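Local coordinates for indole-3-pyruvate decarboxylase (Azospirillum brasilense, PDB 2NXW), which decarboxylates indole-3-pyruvate to indole-3-acetaldehyde, a step of auxin biosynthesis, using thiamine diphosphate and a metal ion, at residues S478-M481 against L482-F485. Sequence-based numbering, arbitrary orientation. Where two conformers were deposited one is given.
Sequences SWEM and LRTF. With MG (magnesium ion), chain C; TPP (thiamine diphosphate), chain E.
Glu-480 and Arg-483 both start with CG trans to the backbone N (chi1 -162° and -179°), then bend, Glu-480 at chi2 and Arg-483 at chi3. The bends bring carboxylate and guanidinium together one helical turn apart. Arg-483 NE forms a salt bridge with Glu-480 OE1 at 2.8 Å. NE comes from above the carboxylate plane, while OE1 lies nearly in the guanidinium plane. Ser-478 OG donates to the same OE1, on its anti side, at 2.7 Å. It also accepts from Arg-483 NH2 at 2.9 Å, so the three side chains form a closed ring of bonds. Asp-493 pairs with NH2 as well, and Gly-543 N binds Glu-480 OE2. With an alanine at Arg-483, Glu-480 OE1 and Asp-493 would probably lose their cationic partner and Ser-478 OG its N-H donor.

Trp-479 is the N-cap, and its O accepts from Arg-483 N. Thr-484 OG1 reaches three residues back along the helix and donates to Met-481 O at 2.7 Å. This oxygen sits over the centre of one face of the Phe-485 ring.

The helix start faces the cofactor. Glu-480 N and Met-481 N donate to TPP O1B and O3B, at 2.9 and 2.8 Å. Ser-478 O binds magnesium at 2.1 Å, with Asp-449 and Asn-476 completing the protein ligands. Leu-482 CD1 packs on TPP CM4. The positive N-terminal end of the helix and the metal would both be expected to stabilise the diphosphate charge.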
loop_
_atom_site.group_PDB
_atom_site.type_symbol
_atom_site.label_atom_id
_atom_site.label_comp_id
_atom_site.label_asym_id
_atom_site.label_seq_id
_atom_site.Cartn_x
_atom_site.Cartn_y
_atom_site.Cartn_z
ATOM N N SER A 478 -16.759 7.427 34.275
ATOM C CA SER A 478 -16.653 8.182 33.042
ATOM C C SER A 478 -15.369 7.934 32.280
ATOM O O SER A 478 -14.333 7.602 32.866
ATOM C CB SER A 478 -16.682 9.674 33.414
ATOM O OG SER A 478 -16.528 10.535 32.300
ATOM N N TRP A 479 -15.451 8.095 30.961
ATOM C CA TRP A 479 -14.259 8.078 30.115
ATOM C C TRP A 479 -14.053 9.598 30.072
ATOM O O TRP A 479 -14.377 10.274 29.081
ATOM C CB TRP A 479 -14.590 7.544 28.722
ATOM C CG TRP A 479 -14.618 6.049 28.607
ATOM C CD1 TRP A 479 -13.823 5.137 29.275
ATOM C CD2 TRP A 479 -15.441 5.285 27.723
ATOM N NE1 TRP A 479 -14.113 3.862 28.848
ATOM C CE2 TRP A 479 -15.100 3.923 27.899
ATOM C CE3 TRP A 479 -16.437 5.619 26.795
ATOM C CZ2 TRP A 479 -15.717 2.898 27.184
ATOM C CZ3 TRP A 479 -17.050 4.610 26.087
ATOM C CH2 TRP A 479 -16.692 3.260 26.281
ATOM N N GLU A 480 -13.531 10.143 31.165
ATOM C CA GLU A 480 -13.419 11.585 31.312
ATOM C C GLU A 480 -12.539 12.324 30.326
ATOM O O GLU A 480 -12.865 13.441 29.930
ATOM C CB GLU A 480 -13.031 11.934 32.754
ATOM C CG GLU A 480 -13.300 13.400 33.170
ATOM C CD GLU A 480 -14.780 13.798 33.206
ATOM O OE1 GLU A 480 -15.675 12.922 33.210
ATOM O OE2 GLU A 480 -15.037 15.024 33.243
ATOM N N MET A 481 -11.422 11.741 29.919
ATOM C CA MET A 481 -10.600 12.433 28.942
ATOM C C MET A 481 -11.391 12.673 27.663
ATOM O O MET A 481 -11.215 13.701 27.000
ATOM C CB MET A 481 -9.345 11.627 28.619
ATOM C CG MET A 481 -8.259 11.798 29.643
ATOM S SD MET A 481 -6.655 11.285 29.019
ATOM C CE MET A 481 -6.308 12.624 27.854
ATOM N N LEU A 482 -12.266 11.737 27.312
ATOM C CA LEU A 482 -13.069 11.905 26.102
ATOM C C LEU A 482 -14.160 12.949 26.334
ATOM O O LEU A 482 -14.520 13.692 25.416
ATOM C CB LEU A 482 -13.665 10.567 25.669
ATOM C CG LEU A 482 -12.635 9.462 25.413
ATOM C CD1 LEU A 482 -13.355 8.267 24.810
ATOM C CD2 LEU A 482 -11.548 9.951 24.469
ATOM N N ARG A 483 -14.683 13.023 27.555
ATOM C CA ARG A 483 -15.686 14.040 27.868
ATOM C C ARG A 483 -15.070 15.429 27.673
ATOM O O ARG A 483 -15.726 16.345 27.174
ATOM C CB ARG A 483 -16.171 13.916 29.324
ATOM C CG ARG A 483 -17.268 14.957 29.693
ATOM C CD ARG A 483 -17.612 14.919 31.174
ATOM N NE ARG A 483 -17.914 13.554 31.576
ATOM C CZ ARG A 483 -19.032 12.903 31.272
ATOM N NH1 ARG A 483 -19.995 13.501 30.582
ATOM N NH2 ARG A 483 -19.157 11.620 31.589
ATOM N N THR A 484 -13.806 15.605 28.047
ATOM C CA THR A 484 -13.196 16.926 27.911
ATOM C C THR A 484 -13.090 17.352 26.457
ATOM O O THR A 484 -13.128 18.543 26.152
ATOM C CB THR A 484 -11.787 16.999 28.554
ATOM O OG1 THR A 484 -10.835 16.311 27.729
ATOM C CG2 THR A 484 -11.809 16.392 29.957
ATOM N N PHE A 485 -12.976 16.378 25.562
ATOM C CA PHE A 485 -12.858 16.655 24.129
ATOM C C PHE A 485 -14.207 16.816 23.436
ATOM O O PHE A 485 -14.318 17.568 22.458
ATOM C CB PHE A 485 -12.107 15.520 23.430
ATOM C CG PHE A 485 -10.712 15.292 23.946
ATOM C CD1 PHE A 485 -10.096 14.057 23.776
ATOM C CD2 PHE A 485 -10.014 16.308 24.599
ATOM C CE1 PHE A 485 -8.804 13.832 24.249
ATOM C CE2 PHE A 485 -8.721 16.096 25.075
ATOM C CZ PHE A 485 -8.117 14.853 24.899
HETATM MG MG MG C . -12.794 7.561 34.325
HETATM N "N1'" TPP E . -8.984 2.141 23.783
HETATM C "C2'" TPP E . -7.697 1.954 24.113
HETATM C CM2 TPP E . -7.144 0.540 24.196
HETATM N "N3'" TPP E . -6.894 2.994 24.359
HETATM C "C4'" TPP E . -7.338 4.282 24.293
HETATM N "N4'" TPP E . -6.458 5.303 24.488
HETATM C "C5'" TPP E . -8.720 4.530 24.009
HETATM C "C6'" TPP E . -9.523 3.406 23.730
HETATM C "C7'" TPP E . -9.326 5.952 23.958
HETATM N N3 TPP E . -9.353 6.667 25.315
HETATM C C2 TPP E . -8.396 7.562 25.579
HETATM S S1 TPP E . -8.804 8.169 27.173
HETATM C C5 TPP E . -10.260 7.209 27.416
HETATM C C4 TPP E . -10.357 6.470 26.240
HETATM C CM4 TPP E . -11.527 5.473 26.016
HETATM C C6 TPP E . -11.116 7.245 28.619
HETATM C C7 TPP E . -10.341 6.670 29.819
HETATM O O7 TPP E . -11.296 6.540 30.841
HETATM P PA TPP E . -10.634 6.267 32.253
HETATM O O1A TPP E . -9.732 5.036 32.268
HETATM O O2A TPP E . -11.822 6.097 33.199
HETATM O O3A TPP E . -9.769 7.508 32.751
HETATM P PB TPP E . -10.384 9.045 32.721
HETATM O O1B TPP E . -11.818 9.047 33.253
HETATM O O2B TPP E . -9.409 9.846 33.631
HETATM O O3B TPP E . -10.315 9.612 31.311
HETATM O O HOH W 1 -11.227 7.797 35.748
#